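Local structure of putative ring-cleaving dioxygenase MhqO (Bacillus subtilis subsp. subtilis, 3OAJ) at residues Gln20-Thr23 against Asp24-Gly28; Val180-Gly184 against Asp185-Tyr189; Trp221-Asp225 against Asp226-Leu230. The protein is probably an iron-dependent extradiol dioxygenase that may cleave the rings of aromatic compounds, contributing to their degradation. All coordinates share one frame; numbering follows the deposited sequence.

Overall arrangement
From the N terminus, contact 1 comes first, wholly within helix 19-29, which follows strand 9-16 in the first glyoxalase-type module. Contact 2 closes the tight turn of the hairpin 178-183/186-190 at the edge of the second eight-stranded sheet. Contact 3 rounds the corner from strand 215-223 into helix 226-238, in the first sheet's half that supplies His218 and Glu266 to the zinc site. The three lie in series, none enclosing or crossing another. Contact 1 is on the opposite side of the chain's centre from both others, whereas contacts 2 and 3 belong to the second glyoxalase-type half of the sequence and approach to about 8 Å between nearest atoms.

Contact 1: Gln20-Thr23 against Asp24-Gly28; sequences QENT and DFYAG
Gln20 and Asp24 pass each other at a slant one helical turn apart, amide and carboxylate planes 27° apart. The Gln20 chain is bent at its second torsion (chi2 66°), which folds the amide back along the helix and brings NE2 to 2.9 Å from Asp24 OD1. That bond is weak because the N-H points well off the oxygen; the firmer partners are Glu308 O for NE2 and, for Asp24 OD2, a salt bridge to Arg310. A different face of the helix carries Asn22 and Tyr26. Here the amide slants past the ring at 46°, its ND2 3.4 Å from Tyr26 CD2, while the backbone Asn22 O lies in the ring plane at the edge, 3.3 Å from the same CD2. Phe25 CD2 lies above one face of the Tyr26 ring, off toward its rim, and the Tyr26 hydroxyl is hydrogen-bonded to Asp121 OD2. Thr23 meets Ala27 through methyl groups, CG2 to CB at 4.1 Å, and its carbonyl O takes two N-H groups, Ala27 N at 2.8 Å and Gly28 N at 3.3 Å: the helix widens into a pi-type turn at this point. This is the helix of a beta-alpha-beta-beta-beta module. Asn22 and Thr23 pack on Leu49 and Phe51 of strand 47-52, and Phe25 and Tyr26 reach Leu127 of strand 126-131.

Contact 2: Val180-Gly184 against Asp185-Tyr189; sequences VGKEG and DFVRY
Val180 and Gly181 both stand opposite Arg188 in a classic beta bulge, and from there two antiparallel strands, axes 4.8 Å apart, run to a type II' turn at Glu183-Phe186. Arg188 O receives Val180 N at 2.8 Å, and Arg188 N gives back to Gly181 O at 2.9 Å, nearly straight on. At the turn Glu183 and Phe186 exchange two backbone bonds, and Gly184 takes the positive phi of 55° that this turn needs. A water donates to both Gly184 O and Phe186 O, bridging the two carbonyls. Among the side chains, Val180 and Arg188 lie alongside each other and point the same way, with Val180 CB 3.8 Å from Arg188 CG. Farther out the arginine bends at chi3 (-78°) and leaves the valine behind; its guanidinium is held by Asp200, Glu114 and Tyr116. Lys182 and Val187 share the other face. With the valine CG2 swung anti to its own nitrogen, that methyl meets Lys182 CG at 3.9 Å where the two chains pass at a slant, and the lysine then runs on extended. The Phe186 ring turns an edge toward Glu183 O, which sits near its plane 4.0 Å from CD2, and makes a cation-pi contact with Arg111. Strand 178-183 is the outermost of its sheet, strand 186-190 lies between it and 198-202, and Glu183 and Arg188 touch Arg111 on 107-111, the strand at the sheet's other margin. On the face shared by Val187, Tyr189 packs on Ala168 and Leu171 of helix 164-174.

Contact 3: Trp221-Asp225 against Asp226-Leu230; sequences WRAND and DEDQL
The amide of Asn224 and the carboxylate of Asp228 cross at a slant with their planes nearly parallel, 19° apart, and with Asn224 OD1 3.5 Å from Asp228 OD2. Both are acceptors, so what joins these residues is the backbone: Asn224 N donates to Asp228 OD2 at 2.9 Å, meeting the anti lone pair, the one turned away from Asp228 OD1. That second oxygen, Asp228 OD1, is salt-bridged to Lys4. Close beside the bonded oxygen is Ala223, whose CB is 3.6 Å from Asp228 OD2 and 4.0 Å from Gln229 CB. The carboxylate of Asp225 is set quite differently, turned 79° from that of Asp228. Its CG sits between the backbone N and carbonyl carbon (chi1 55°), a rotamer that leans OD1 over the start of the helix, where it accepts Asp228 N at 3.0 Å. Asp225 is thus the N-cap of helix 226-238, at the strand-to-helix corner of a beta-alpha-beta-beta-beta module of the vicinal oxygen chelate fold. The first regular helical bond follows at once, from Gln229 N to Asp225 O at 3.1 Å. With Asp226, Glu227 and Asp228 next in line, the first turn gathers acidic groups where they would probably be favoured by the helix's positive end. Asp226 OD1 accepts from Asn253 ND2. Gln229 runs out extended to give its NE2 to Asn253 O and packs on Thr269 of strand 264-269, which also carries the zinc ligand Glu266, about 6 Å from the glutamine side chain.

Contact 1: Gln20-Thr23 against Asp24-Gly28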
ATOM      1  N   GLN A  20     -15.747   4.837  -7.507  1.00 11.84           N
ATOM      2  CA  GLN A  20     -16.366   3.648  -8.082  1.00 11.75           C
ATOM      3  C   GLN A  20     -15.398   2.893  -8.997  1.00 11.90           C
ATOM      4  O   GLN A  20     -15.352   1.662  -8.975  1.00 11.77           O
ATOM      5  CB  GLN A  20     -17.675   3.969  -8.821  1.00 12.03           C
ATOM      6  CG  GLN A  20     -18.420   2.719  -9.297  1.00 13.31           C
ATOM      7  CD  GLN A  20     -18.937   1.870  -8.141  1.00 12.59           C
ATOM      8  OE1 GLN A  20     -19.934   2.218  -7.515  1.00 13.77           O
ATOM      9  NE2 GLN A  20     -18.253   0.774  -7.843  1.00 13.19           N
ATOM     10  N   GLU A  21     -14.638   3.639  -9.796  1.00 12.40           N
ATOM     11  CA  GLU A  21     -13.620   3.046 -10.668  1.00 13.29           C
ATOM     12  C   GLU A  21     -12.520   2.359  -9.853  1.00 12.95           C
ATOM     13  O   GLU A  21     -12.120   1.222 -10.144  1.00 13.15           O
ATOM     14  CB  GLU A  21     -13.020   4.125 -11.571  1.00 14.89           C
ATOM     15  CG  GLU A  21     -14.003   4.701 -12.564  1.00 21.24           C
ATOM     16  CD  GLU A  21     -13.431   5.871 -13.354  1.00 18.11           C
ATOM     17  OE1 GLU A  21     -12.204   6.131 -13.264  1.00 21.42           O
ATOM     18  OE2 GLU A  21     -14.225   6.518 -14.080  1.00 22.83           O
ATOM     19  N   ASN A  22     -12.059   3.044  -8.813  1.00 12.69           N
ATOM     20  CA  ASN A  22     -11.078   2.492  -7.882  1.00 12.00           C
ATOM     21  C   ASN A  22     -11.593   1.188  -7.276  1.00 11.47           C
ATOM     22  O   ASN A  22     -10.917   0.159  -7.317  1.00 11.19           O
ATOM     23  CB  ASN A  22     -10.805   3.548  -6.802  1.00 12.34           C
ATOM     24  CG  ASN A  22      -9.857   3.073  -5.713  1.00 13.69           C
ATOM     25  OD1 ASN A  22     -10.217   3.068  -4.540  1.00 12.85           O
ATOM     26  ND2 ASN A  22      -8.643   2.716  -6.087  1.00 12.64           N
ATOM     27  N   THR A  23     -12.818   1.210  -6.767  1.00 10.48           N
ATOM     28  CA  THR A  23     -13.381   0.034  -6.123  1.00 10.74           C
ATOM     29  C   THR A  23     -13.610  -1.115  -7.108  1.00 10.72           C
ATOM     30  O   THR A  23     -13.355  -2.287  -6.776  1.00 10.50           O
ATOM     31  CB  THR A  23     -14.697   0.411  -5.373  1.00 11.05           C
ATOM     32  OG1 THR A  23     -14.396   1.401  -4.382  1.00 11.34           O
ATOM     33  CG2 THR A  23     -15.343  -0.804  -4.719  1.00 11.86           C
ATOM     34  N   ASP A  24     -14.132  -0.799  -8.297  1.00 11.13           N
ATOM     35  CA  ASP A  24     -14.339  -1.838  -9.306  1.00 11.42           C
ATOM     36  C   ASP A  24     -13.024  -2.538  -9.630  1.00 11.36           C
ATOM     37  O   ASP A  24     -13.027  -3.737  -9.905  1.00 12.28           O
ATOM     38  CB  ASP A  24     -14.960  -1.262 -10.581  1.00 11.90           C
ATOM     39  CG  ASP A  24     -16.439  -0.937 -10.435  1.00 14.54           C
ATOM     40  OD1 ASP A  24     -17.087  -1.395  -9.466  1.00 13.06           O
ATOM     41  OD2 ASP A  24     -16.939  -0.218 -11.319  1.00 14.03           O
ATOM     42  N   PHE A  25     -11.901  -1.824  -9.568  1.00 10.85           N
ATOM     43  CA  PHE A  25     -10.635  -2.491  -9.827  1.00 10.68           C
ATOM     44  C   PHE A  25     -10.146  -3.314  -8.623  1.00 10.56           C
ATOM     45  O   PHE A  25      -9.910  -4.530  -8.739  1.00 10.90           O
ATOM     46  CB  PHE A  25      -9.550  -1.515 -10.286  1.00 11.67           C
ATOM     47  CG  PHE A  25      -8.357  -2.211 -10.891  1.00 12.33           C
ATOM     48  CD1 PHE A  25      -8.415  -2.693 -12.196  1.00 12.61           C
ATOM     49  CD2 PHE A  25      -7.176  -2.390 -10.157  1.00 12.46           C
ATOM     50  CE1 PHE A  25      -7.343  -3.352 -12.751  1.00 13.24           C
ATOM     51  CE2 PHE A  25      -6.088  -3.052 -10.723  1.00 12.82           C
ATOM     52  CZ  PHE A  25      -6.171  -3.516 -12.020  1.00 12.91           C
ATOM     53  N   TYR A  26     -10.019  -2.664  -7.464  1.00 11.49           N
ATOM     54  CA  TYR A  26      -9.405  -3.310  -6.301  1.00 10.95           C
ATOM     55  C   TYR A  26     -10.269  -4.393  -5.672  1.00 11.33           C
ATOM     56  O   TYR A  26      -9.745  -5.442  -5.295  1.00 11.16           O
ATOM     57  CB  TYR A  26      -8.844  -2.272  -5.302  1.00 10.85           C
ATOM     58  CG  TYR A  26      -7.608  -1.635  -5.897  1.00 10.60           C
ATOM     59  CD1 TYR A  26      -6.338  -2.184  -5.673  1.00 10.94           C
ATOM     60  CD2 TYR A  26      -7.702  -0.507  -6.721  1.00 10.42           C
ATOM     61  CE1 TYR A  26      -5.222  -1.660  -6.252  1.00 10.95           C
ATOM     62  CE2 TYR A  26      -6.572   0.033  -7.317  1.00 10.44           C
ATOM     63  CZ  TYR A  26      -5.330  -0.544  -7.064  1.00 10.53           C
ATOM     64  OH  TYR A  26      -4.201  -0.021  -7.621  1.00 11.57           O
ATOM     65  N   ALA A  27     -11.591  -4.171  -5.631  1.00 11.41           N
ATOM     66  CA  ALA A  27     -12.532  -5.216  -5.195  1.00 11.24           C
ATOM     67  C   ALA A  27     -12.982  -6.094  -6.362  1.00 11.56           C
ATOM     68  O   ALA A  27     -12.875  -7.322  -6.295  1.00 12.88           O
ATOM     69  CB  ALA A  27     -13.750  -4.601  -4.484  1.00 11.18           C
ATOM     70  N   GLY A  28     -13.478  -5.474  -7.428  1.00 11.80           N
ATOM     71  CA  GLY A  28     -14.034  -6.206  -8.570  1.00 11.98           C
ATOM     72  C   GLY A  28     -13.045  -7.103  -9.299  1.00 12.30           C
ATOM     73  O   GLY A  28     -13.321  -8.281  -9.552  1.00 13.53           O
TER

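Contact 2: Val180-Gly184 against Asp185-Tyr189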
ATOM      1  N   VAL A 180      19.671  -8.705  -0.005  1.00 12.16           N
ATOM      2  CA  VAL A 180      19.598  -9.975  -0.735  1.00 12.10           C
ATOM      3  C   VAL A 180      20.646 -10.038  -1.840  1.00 12.98           C
ATOM      4  O   VAL A 180      21.366 -11.037  -1.965  1.00 15.36           O
ATOM      5  CB  VAL A 180      18.181 -10.207  -1.308  1.00 12.94           C
ATOM      6  CG1 VAL A 180      18.121 -11.479  -2.151  1.00 15.86           C
ATOM      7  CG2 VAL A 180      17.156 -10.237  -0.170  1.00 15.73           C
ATOM      8  N   GLY A 181      20.772  -8.962  -2.606  1.00 12.58           N
ATOM      9  CA  GLY A 181      21.727  -8.936  -3.696  1.00 12.25           C
ATOM     10  C   GLY A 181      21.321  -7.902  -4.717  1.00 11.99           C
ATOM     11  O   GLY A 181      20.296  -7.220  -4.571  1.00 12.26           O
ATOM     12  N   LYS A 182      22.126  -7.808  -5.765  1.00 12.15           N
ATOM     13  CA  LYS A 182      21.875  -6.903  -6.879  1.00 12.18           C
ATOM     14  C   LYS A 182      21.676  -7.724  -8.157  1.00 11.58           C
ATOM     15  O   LYS A 182      22.267  -8.800  -8.310  1.00 11.51           O
ATOM     16  CB  LYS A 182      23.043  -5.930  -7.053  1.00 13.26           C
ATOM     17  CG  LYS A 182      23.275  -5.011  -5.853  1.00 16.42           C
ATOM     18  CD  LYS A 182      24.385  -4.007  -6.115  1.00 16.39           C
ATOM     19  CE  LYS A 182      24.471  -3.003  -4.969  1.00 18.67           C
ATOM     20  NZ  LYS A 182      25.778  -2.259  -4.990  1.00 19.04           N
ATOM     21  N   GLU A 183      20.830  -7.225  -9.053  1.00 11.43           N
ATOM     22  CA  GLU A 183      20.619  -7.818 -10.377  1.00 12.02           C
ATOM     23  C   GLU A 183      20.051  -6.728 -11.277  1.00 12.18           C
ATOM     24  O   GLU A 183      19.190  -5.965 -10.848  1.00 11.72           O
ATOM     25  CB  GLU A 183      19.652  -9.005 -10.305  1.00 13.28           C
ATOM     26  CG  GLU A 183      19.654  -9.868 -11.569  1.00 16.18           C
ATOM     27  CD  GLU A 183      18.581 -10.948 -11.550  1.00 15.54           C
ATOM     28  OE1 GLU A 183      18.771 -11.997 -10.899  1.00 17.62           O
ATOM     29  OE2 GLU A 183      17.556 -10.762 -12.222  1.00 18.27           O
ATOM     30  N   GLY A 184      20.534  -6.642 -12.514  1.00 12.74           N
ATOM     31  CA  GLY A 184      20.064  -5.612 -13.433  1.00 13.38           C
ATOM     32  C   GLY A 184      20.221  -4.244 -12.802  1.00 13.59           C
ATOM     33  O   GLY A 184      21.284  -3.925 -12.251  1.00 13.43           O
ATOM     34  N   ASP A 185      19.150  -3.457 -12.826  1.00 14.33           N
ATOM     35  CA  ASP A 185      19.191  -2.129 -12.242  1.00 14.95           C
ATOM     36  C   ASP A 185      18.633  -2.041 -10.823  1.00 14.02           C
ATOM     37  O   ASP A 185      18.159  -0.983 -10.409  1.00 14.71           O
ATOM     38  CB  ASP A 185      18.497  -1.104 -13.155  1.00 16.86           C
ATOM     39  CG  ASP A 185      18.907   0.331 -12.832  1.00 16.94           C
ATOM     40  OD1 ASP A 185      20.111   0.589 -12.590  1.00 18.88           O
ATOM     41  OD2 ASP A 185      18.019   1.202 -12.801  1.00 19.76           O
ATOM     42  N   PHE A 186      18.712  -3.138 -10.069  1.00 12.95           N
ATOM     43  CA  PHE A 186      18.083  -3.198  -8.747  1.00 13.20           C
ATOM     44  C   PHE A 186      18.999  -3.696  -7.647  1.00 12.22           C
ATOM     45  O   PHE A 186      19.857  -4.541  -7.886  1.00 12.77           O
ATOM     46  CB  PHE A 186      16.865  -4.121  -8.776  1.00 14.53           C
ATOM     47  CG  PHE A 186      15.783  -3.669  -9.715  1.00 18.39           C
ATOM     48  CD1 PHE A 186      14.987  -2.562  -9.404  1.00 16.84           C
ATOM     49  CD2 PHE A 186      15.566  -4.346 -10.907  1.00 16.57           C
ATOM     50  CE1 PHE A 186      13.972  -2.138 -10.283  1.00 19.46           C
ATOM     51  CE2 PHE A 186      14.565  -3.933 -11.790  1.00 19.03           C
ATOM     52  CZ  PHE A 186      13.768  -2.828 -11.477  1.00 18.07           C
ATOM     53  N   VAL A 187      18.805  -3.170  -6.442  1.00 11.38           N
ATOM     54  CA  VAL A 187      19.251  -3.863  -5.241  1.00 11.61           C
ATOM     55  C   VAL A 187      18.002  -4.309  -4.484  1.00 11.25           C
ATOM     56  O   VAL A 187      17.007  -3.570  -4.411  1.00 11.54           O
ATOM     57  CB  VAL A 187      20.232  -3.017  -4.373  1.00 12.11           C
ATOM     58  CG1 VAL A 187      19.579  -1.720  -3.921  1.00 13.87           C
ATOM     59  CG2 VAL A 187      20.754  -3.826  -3.185  1.00 13.92           C
ATOM     60  N   ARG A 188      18.052  -5.533  -3.961  1.00 11.07           N
ATOM     61  CA  ARG A 188      16.914  -6.134  -3.259  1.00 10.87           C
ATOM     62  C   ARG A 188      17.197  -6.280  -1.772  1.00 11.10           C
ATOM     63  O   ARG A 188      18.289  -6.719  -1.371  1.00 11.05           O
ATOM     64  CB  ARG A 188      16.581  -7.504  -3.852  1.00 10.81           C
ATOM     65  CG  ARG A 188      15.488  -8.271  -3.096  1.00 11.75           C
ATOM     66  CD  ARG A 188      14.942  -9.420  -3.931  1.00 11.76           C
ATOM     67  NE  ARG A 188      14.015  -8.913  -4.939  1.00 11.83           N
ATOM     68  CZ  ARG A 188      13.136  -9.651  -5.610  1.00 12.02           C
ATOM     69  NH1 ARG A 188      13.057 -10.956  -5.379  1.00 12.85           N
ATOM     70  NH2 ARG A 188      12.327  -9.070  -6.496  1.00 12.23           N
ATOM     71  N   TYR A 189      16.200  -5.928  -0.978  1.00 11.63           N
ATOM     72  CA  TYR A 189      16.195  -6.040   0.452  1.00 12.12           C
ATOM     73  C   TYR A 189      15.020  -6.872   0.946  1.00 11.39           C
ATOM     74  O   TYR A 189      14.019  -6.893   0.339  1.00 10.99           O
ATOM     75  CB  TYR A 189      16.157  -4.626   1.075  1.00 13.79           C
ATOM     76  CG  TYR A 189      17.445  -3.877   0.927  1.00 16.05           C
ATOM     77  CD1 TYR A 189      18.475  -4.158   1.746  1.00 15.39           C
ATOM     78  CD2 TYR A 189      17.641  -2.919  -0.021  1.00 15.71           C
ATOM     79  CE1 TYR A 189      19.626  -3.572   1.646  1.00 17.85           C
ATOM     80  CE2 TYR A 189      18.880  -2.308  -0.120  1.00 17.45           C
ATOM     81  CZ  TYR A 189      19.845  -2.666   0.739  1.00 16.27           C
ATOM     82  OH  TYR A 189      21.059  -2.130   0.779  1.00 19.74           O
TER
HETATM   83  O   HOH W   1      22.146  -3.710  -9.589  1.00 23.71           O

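Contact 3: Trp221-Asp225 against Asp226-Leu230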
ATOM      1  N   TRP A 221       5.763   1.580   6.973  1.00 10.19           N
ATOM      2  CA  TRP A 221       6.414   0.415   7.554  1.00  9.92           C
ATOM      3  C   TRP A 221       5.818   0.109   8.919  1.00 10.50           C
ATOM      4  O   TRP A 221       5.367   1.002   9.621  1.00 11.31           O
ATOM      5  CB  TRP A 221       7.913   0.705   7.678  1.00 10.56           C
ATOM      6  CG  TRP A 221       8.481   1.165   6.365  1.00  9.99           C
ATOM      7  CD1 TRP A 221       8.667   2.453   5.967  1.00 10.15           C
ATOM      8  CD2 TRP A 221       8.895   0.342   5.265  1.00 10.06           C
ATOM      9  NE1 TRP A 221       9.160   2.486   4.693  1.00 10.37           N
ATOM     10  CE2 TRP A 221       9.324   1.205   4.244  1.00 10.43           C
ATOM     11  CE3 TRP A 221       8.954  -1.044   5.053  1.00 11.00           C
ATOM     12  CZ2 TRP A 221       9.798   0.741   3.021  1.00 10.25           C
ATOM     13  CZ3 TRP A 221       9.426  -1.506   3.829  1.00 11.39           C
ATOM     14  CH2 TRP A 221       9.869  -0.611   2.846  1.00 11.01           C
ATOM     15  N   ARG A 222       5.812  -1.162   9.276  1.00 10.53           N
ATOM     16  CA  ARG A 222       5.203  -1.634  10.525  1.00 10.55           C
ATOM     17  C   ARG A 222       6.021  -1.365  11.774  1.00 11.45           C
ATOM     18  O   ARG A 222       7.240  -1.497  11.782  1.00 12.37           O
ATOM     19  CB  ARG A 222       4.953  -3.141  10.441  1.00 10.58           C
ATOM     20  CG  ARG A 222       3.902  -3.502   9.402  1.00 11.69           C
ATOM     21  CD  ARG A 222       3.864  -4.972   9.092  1.00 12.20           C
ATOM     22  NE  ARG A 222       3.480  -5.748  10.255  1.00 12.75           N
ATOM     23  CZ  ARG A 222       3.480  -7.069  10.302  1.00 13.65           C
ATOM     24  NH1 ARG A 222       3.830  -7.780   9.238  1.00 14.34           N
ATOM     25  NH2 ARG A 222       3.112  -7.674  11.415  1.00 14.88           N
ATOM     26  N   ALA A 223       5.315  -0.998  12.840  1.00 11.69           N
ATOM     27  CA  ALA A 223       5.846  -1.072  14.198  1.00 11.88           C
ATOM     28  C   ALA A 223       4.922  -2.008  14.955  1.00 12.57           C
ATOM     29  O   ALA A 223       3.722  -2.032  14.682  1.00 12.12           O
ATOM     30  CB  ALA A 223       5.901   0.320  14.860  1.00 12.33           C
ATOM     31  N   ASN A 224       5.469  -2.752  15.910  1.00 14.26           N
ATOM     32  CA  ASN A 224       4.692  -3.746  16.653  1.00 15.29           C
ATOM     33  C   ASN A 224       3.555  -3.157  17.491  1.00 14.45           C
ATOM     34  O   ASN A 224       2.492  -3.757  17.607  1.00 14.53           O
ATOM     35  CB  ASN A 224       5.595  -4.566  17.593  1.00 18.07           C
ATOM     36  CG  ASN A 224       6.691  -5.335  16.863  1.00 23.09           C
ATOM     37  OD1 ASN A 224       7.848  -5.365  17.311  1.00 21.98           O
ATOM     38  ND2 ASN A 224       6.340  -5.971  15.763  1.00 20.87           N
ATOM     39  N   ASP A 225       3.799  -1.984  18.071  1.00 14.10           N
ATOM     40  CA  ASP A 225       2.880  -1.354  19.008  1.00 14.01           C
ATOM     41  C   ASP A 225       3.292   0.101  19.219  1.00 13.60           C
ATOM     42  O   ASP A 225       4.259   0.568  18.608  1.00 13.70           O
ATOM     43  CB  ASP A 225       2.806  -2.144  20.336  1.00 15.25           C
ATOM     44  CG  ASP A 225       4.162  -2.354  21.002  1.00 15.48           C
ATOM     45  OD1 ASP A 225       5.122  -1.596  20.750  1.00 15.98           O
ATOM     46  OD2 ASP A 225       4.246  -3.280  21.846  1.00 17.01           O
ATOM     47  N   ASP A 226       2.543   0.820  20.056  1.00 13.65           N
ATOM     48  CA  ASP A 226       2.820   2.227  20.323  1.00 13.55           C
ATOM     49  C   ASP A 226       4.238   2.444  20.845  1.00 13.16           C
ATOM     50  O   ASP A 226       4.915   3.374  20.398  1.00 13.25           O
ATOM     51  CB  ASP A 226       1.799   2.819  21.296  1.00 15.23           C
ATOM     52  CG  ASP A 226       0.414   2.937  20.690  1.00 18.03           C
ATOM     53  OD1 ASP A 226       0.284   2.865  19.451  1.00 16.27           O
ATOM     54  OD2 ASP A 226      -0.553   3.131  21.454  1.00 17.55           O
ATOM     55  N   GLU A 227       4.682   1.614  21.796  1.00 13.31           N
ATOM     56  CA  GLU A 227       6.035   1.757  22.359  1.00 14.23           C
ATOM     57  C   GLU A 227       7.127   1.644  21.292  1.00 13.33           C
ATOM     58  O   GLU A 227       8.051   2.446  21.241  1.00 13.84           O
ATOM     59  CB  GLU A 227       6.275   0.777  23.518  1.00 17.80           C
ATOM     60  CG  GLU A 227       7.578   1.019  24.291  1.00 28.01           C
ATOM     61  CD  GLU A 227       7.660   2.392  24.979  1.00 23.13           C
ATOM     62  OE1 GLU A 227       6.608   2.966  25.365  1.00 28.88           O
ATOM     63  OE2 GLU A 227       8.798   2.894  25.149  1.00 29.77           O
ATOM     64  N   ASP A 228       6.988   0.679  20.403  1.00 12.13           N
ATOM     65  CA  ASP A 228       7.958   0.464  19.335  1.00 12.47           C
ATOM     66  C   ASP A 228       7.975   1.696  18.415  1.00 11.64           C
ATOM     67  O   ASP A 228       9.038   2.178  18.023  1.00 11.92           O
ATOM     68  CB  ASP A 228       7.548  -0.814  18.592  1.00 14.32           C
ATOM     69  CG  ASP A 228       8.557  -1.276  17.569  1.00 13.91           C
ATOM     70  OD1 ASP A 228       9.773  -1.040  17.731  1.00 16.97           O
ATOM     71  OD2 ASP A 228       8.118  -1.922  16.600  1.00 16.59           O
ATOM     72  N   GLN A 229       6.786   2.212  18.100  1.00 10.62           N
ATOM     73  CA  GLN A 229       6.706   3.412  17.274  1.00 10.01           C
ATOM     74  C   GLN A 229       7.385   4.624  17.923  1.00 10.90           C
ATOM     75  O   GLN A 229       8.056   5.410  17.232  1.00 11.76           O
ATOM     76  CB  GLN A 229       5.256   3.745  16.918  1.00  9.62           C
ATOM     77  CG  GLN A 229       5.115   5.057  16.170  1.00 10.29           C
ATOM     78  CD  GLN A 229       3.698   5.303  15.767  1.00  9.44           C
ATOM     79  OE1 GLN A 229       2.835   5.555  16.596  1.00 11.87           O
ATOM     80  NE2 GLN A 229       3.440   5.193  14.475  1.00 11.17           N
ATOM     81  N   LEU A 230       7.191   4.801  19.231  1.00 12.02           N
ATOM     82  CA  LEU A 230       7.844   5.911  19.933  1.00 12.44           C
ATOM     83  C   LEU A 230       9.359   5.753  19.882  1.00 11.95           C
ATOM     84  O   LEU A 230      10.085   6.728  19.718  1.00 11.41           O
ATOM     85  CB  LEU A 230       7.343   6.033  21.382  1.00 14.03           C
ATOM     86  CG  LEU A 230       5.828   6.262  21.544  1.00 15.61           C
ATOM     87  CD1 LEU A 230       5.396   6.076  23.002  1.00 16.37           C
ATOM     88  CD2 LEU A 230       5.398   7.633  21.010  1.00 16.07           C
TER